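Local coordinates for DNA primase (Aquifex aeolicus, PDB 2AU3), which probably synthesises the short RNA primers that DNA polymerase extends during DNA replication, at residues V17-E22 with L84-R89. Sequence-based numbering, arbitrary orientation.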
ATOM      1  N   VAL A  17      -4.278 -15.941 -19.951  1.00 20.68           N
ATOM      2  CA  VAL A  17      -4.114 -15.658 -21.370  1.00 21.98           C
ATOM      3  C   VAL A  17      -5.089 -16.499 -22.204  1.00 21.89           C
ATOM      4  O   VAL A  17      -5.812 -15.970 -23.053  1.00 22.29           O
ATOM      5  CB  VAL A  17      -2.636 -15.863 -21.823  1.00 22.41           C
ATOM      6  CG1 VAL A  17      -2.491 -15.745 -23.339  1.00 24.75           C
ATOM      7  CG2 VAL A  17      -1.736 -14.848 -21.154  1.00 22.69           C
ATOM      8  N   ASP A  18      -5.137 -17.800 -21.949  1.00 22.20           N
ATOM      9  CA  ASP A  18      -6.118 -18.653 -22.642  1.00 22.63           C
ATOM     10  C   ASP A  18      -7.568 -18.201 -22.388  1.00 22.24           C
ATOM     11  O   ASP A  18      -8.376 -18.152 -23.328  1.00 22.67           O
ATOM     12  CB  ASP A  18      -5.970 -20.135 -22.258  1.00 22.60           C
ATOM     13  CG  ASP A  18      -4.611 -20.714 -22.636  1.00 24.50           C
ATOM     14  OD1 ASP A  18      -4.039 -20.321 -23.676  1.00 25.19           O
ATOM     15  OD2 ASP A  18      -4.037 -21.581 -21.943  1.00 26.50           O
ATOM     16  N   VAL A  19      -7.922 -17.877 -21.143  1.00 22.41           N
ATOM     17  CA  VAL A  19      -9.337 -17.503 -20.925  1.00 22.44           C
ATOM     18  C   VAL A  19      -9.767 -16.188 -21.538  1.00 22.35           C
ATOM     19  O   VAL A  19     -10.830 -16.134 -22.156  1.00 22.34           O
ATOM     20  CB  VAL A  19      -9.959 -17.789 -19.484  1.00 23.38           C
ATOM     21  CG1 VAL A  19      -8.970 -18.297 -18.489  1.00 23.04           C
ATOM     22  CG2 VAL A  19     -10.801 -16.615 -18.946  1.00 22.28           C
ATOM     23  N   ILE A  20      -8.942 -15.145 -21.427  1.00 21.42           N
ATOM     24  CA  ILE A  20      -9.324 -13.860 -21.984  1.00 21.44           C
ATOM     25  C   ILE A  20      -9.280 -13.862 -23.532  1.00 21.96           C
ATOM     26  O   ILE A  20     -10.073 -13.168 -24.193  1.00 21.78           O
ATOM     27  CB  ILE A  20      -8.480 -12.717 -21.347  1.00 21.17           C
ATOM     28  CG1 ILE A  20      -8.677 -12.728 -19.807  1.00 20.80           C
ATOM     29  CG2 ILE A  20      -8.852 -11.360 -21.956  1.00 21.66           C
ATOM     30  CD1 ILE A  20      -8.271 -11.429 -19.050  1.00 20.66           C
ATOM     31  N   SER A  21      -8.375 -14.652 -24.101  1.00 22.09           N
ATOM     32  CA  SER A  21      -8.262 -14.750 -25.562  1.00 24.54           C
ATOM     33  C   SER A  21      -9.519 -15.331 -26.238  1.00 25.32           C
ATOM     34  O   SER A  21      -9.786 -15.038 -27.397  1.00 25.93           O
ATOM     35  CB  SER A  21      -7.024 -15.565 -25.963  1.00 24.97           C
ATOM     36  OG  SER A  21      -6.784 -15.451 -27.363  1.00 28.72           O
ATOM     37  N   GLU A  22     -10.277 -16.151 -25.513  1.00 26.06           N
ATOM     38  CA  GLU A  22     -11.583 -16.615 -25.977  1.00 27.30           C
ATOM     39  C   GLU A  22     -12.542 -15.438 -26.249  1.00 27.19           C
ATOM     40  O   GLU A  22     -13.359 -15.494 -27.172  1.00 27.41           O
ATOM     41  CB  GLU A  22     -12.206 -17.552 -24.936  1.00 27.96           C
ATOM     42  CG  GLU A  22     -11.359 -18.787 -24.619  1.00 30.09           C
ATOM     43  CD  GLU A  22     -12.192 -20.046 -24.437  1.00 34.64           C
ATOM     44  OE1 GLU A  22     -13.040 -20.095 -23.522  1.00 34.62           O
ATOM     45  OE2 GLU A  22     -11.988 -21.006 -25.198  1.00 36.97           O
ATOM     46  N   LEU A  84     -17.394 -21.604 -11.452  1.00 21.06           N
ATOM     47  CA  LEU A  84     -18.053 -22.862 -11.820  1.00 21.80           C
ATOM     48  C   LEU A  84     -18.031 -23.053 -13.325  1.00 22.25           C
ATOM     49  O   LEU A  84     -17.839 -24.156 -13.808  1.00 21.63           O
ATOM     50  CB  LEU A  84     -19.505 -22.906 -11.311  1.00 21.76           C
ATOM     51  CG  LEU A  84     -20.277 -24.242 -11.467  1.00 22.62           C
ATOM     52  CD1 LEU A  84     -19.461 -25.462 -11.044  1.00 26.02           C
ATOM     53  CD2 LEU A  84     -21.595 -24.209 -10.704  1.00 25.76           C
ATOM     54  N   GLU A  85     -18.245 -21.970 -14.059  1.00 23.12           N
ATOM     55  CA  GLU A  85     -18.226 -22.037 -15.510  1.00 24.99           C
ATOM     56  C   GLU A  85     -16.831 -22.427 -16.023  1.00 24.40           C
ATOM     57  O   GLU A  85     -16.717 -23.269 -16.933  1.00 23.66           O
ATOM     58  CB  GLU A  85     -18.694 -20.711 -16.114  1.00 25.80           C
ATOM     59  CG  GLU A  85     -18.760 -20.702 -17.635  1.00 33.33           C
ATOM     60  CD  GLU A  85     -19.824 -21.637 -18.202  1.00 40.56           C
ATOM     61  OE1 GLU A  85     -20.717 -22.103 -17.430  1.00 42.11           O
ATOM     62  OE2 GLU A  85     -19.764 -21.903 -19.434  1.00 43.29           O
ATOM     63  N   LEU A  86     -15.781 -21.848 -15.420  1.00 23.24           N
ATOM     64  CA  LEU A  86     -14.403 -22.189 -15.791  1.00 22.92           C
ATOM     65  C   LEU A  86     -14.002 -23.609 -15.360  1.00 22.87           C
ATOM     66  O   LEU A  86     -13.245 -24.287 -16.058  1.00 23.10           O
ATOM     67  CB  LEU A  86     -13.397 -21.166 -15.234  1.00 22.39           C
ATOM     68  CG  LEU A  86     -13.413 -19.829 -15.965  1.00 23.25           C
ATOM     69  CD1 LEU A  86     -12.398 -18.869 -15.399  1.00 21.54           C
ATOM     70  CD2 LEU A  86     -13.249 -20.001 -17.499  1.00 22.76           C
ATOM     71  N   ALA A  87     -14.485 -24.040 -14.203  1.00 22.77           N
ATOM     72  CA  ALA A  87     -14.185 -25.385 -13.716  1.00 23.60           C
ATOM     73  C   ALA A  87     -14.698 -26.447 -14.692  1.00 23.75           C
ATOM     74  O   ALA A  87     -13.996 -27.409 -14.968  1.00 23.63           O
ATOM     75  CB  ALA A  87     -14.737 -25.609 -12.282  1.00 22.30           C
ATOM     76  N   LYS A  88     -15.894 -26.231 -15.245  1.00 24.95           N
ATOM     77  CA  LYS A  88     -16.434 -27.113 -16.280  1.00 26.22           C
ATOM     78  C   LYS A  88     -15.544 -27.129 -17.530  1.00 26.50           C
ATOM     79  O   LYS A  88     -15.207 -28.194 -18.037  1.00 24.99           O
ATOM     80  CB  LYS A  88     -17.882 -26.729 -16.637  1.00 26.55           C
ATOM     81  CG  LYS A  88     -18.870 -26.921 -15.482  1.00 29.27           C
ATOM     82  CD  LYS A  88     -20.324 -26.702 -15.924  1.00 32.56           C
ATOM     83  CE  LYS A  88     -21.062 -25.760 -14.974  1.00 36.08           C
ATOM     84  NZ  LYS A  88     -22.370 -25.251 -15.522  1.00 35.49           N
ATOM     85  N   ARG A  89     -15.138 -25.946 -17.996  1.00 27.36           N
ATOM     86  CA  ARG A  89     -14.235 -25.838 -19.154  1.00 27.75           C
ATOM     87  C   ARG A  89     -12.886 -26.542 -18.940  1.00 28.16           C
ATOM     88  O   ARG A  89     -12.261 -27.006 -19.895  1.00 28.17           O
ATOM     89  CB  ARG A  89     -13.978 -24.367 -19.492  1.00 28.26           C
ATOM     90  CG  ARG A  89     -15.149 -23.662 -20.158  1.00 30.71           C
ATOM     91  CD  ARG A  89     -15.593 -24.309 -21.479  1.00 36.35           C
ATOM     92  NE  ARG A  89     -14.596 -24.234 -22.560  1.00 39.49           N
ATOM     93  CZ  ARG A  89     -14.193 -23.107 -23.156  1.00 39.77           C
ATOM     94  NH1 ARG A  89     -14.667 -21.929 -22.756  1.00 39.04           N
ATOM     95  NH2 ARG A  89     -13.311 -23.160 -24.146  1.00 37.65           N
TER
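The guanidinium of Arg-89 and the carboxylate of Glu-22 meet edge to edge, their planes only 26° apart, and neither group lies over a face of the other. The arginine presents its terminal end, NH1 and NH2 together, and each nitrogen takes its own oxygen: NH1 donates to Glu-22 OE1 over 2.6 Å, while NH2 reaches Glu-22 OE2 at 2.7 Å. With NH1 and NH2 each bonded to a different oxygen, and both oxygens using their syn lone pairs, the pair is a worked example of the bidentate, end-on salt bridge. The fit is not quite symmetrical. OE2 sits in the guanidinium plane and accepts a fairly straight bond (162° at the hydrogen), whereas OE1 is tilted slightly out of that plane and its bond is more bent, at 145°. Two simultaneous bonds restrict rotation of either flat group about its last torsion. The side chains approach from opposite directions: Glu-22 is bent at chi2, and Arg-89 folds at both chi2 and chi3, which turns its guanidinium across the gap between the helices.

This charged bridge lies at the exposed border of the contact. Deeper in, Val-19 CG2 and Leu-86 CD2 approach to 4.4 Å, a loose apolar touch in keeping with backbones whose nearest CA atoms, those of the same two residues, are 8.6 Å apart. Other parts of the fold add to the buried side: Ile-14 packs on both Val-19 and Leu-86, and helix 67-75 contributes Val-71 to Val-19 and Ile-68 to Leu-86. Helices 16-23 and 79-90 are thus joined partly through helix 67-75, within the CHC2 zinc-finger region, and Val-17 packs on Pro-51, in the loop joining strands 47-50 and 55-58 of the antiparallel sheet, so that helix 16-23 also meets the sheet region.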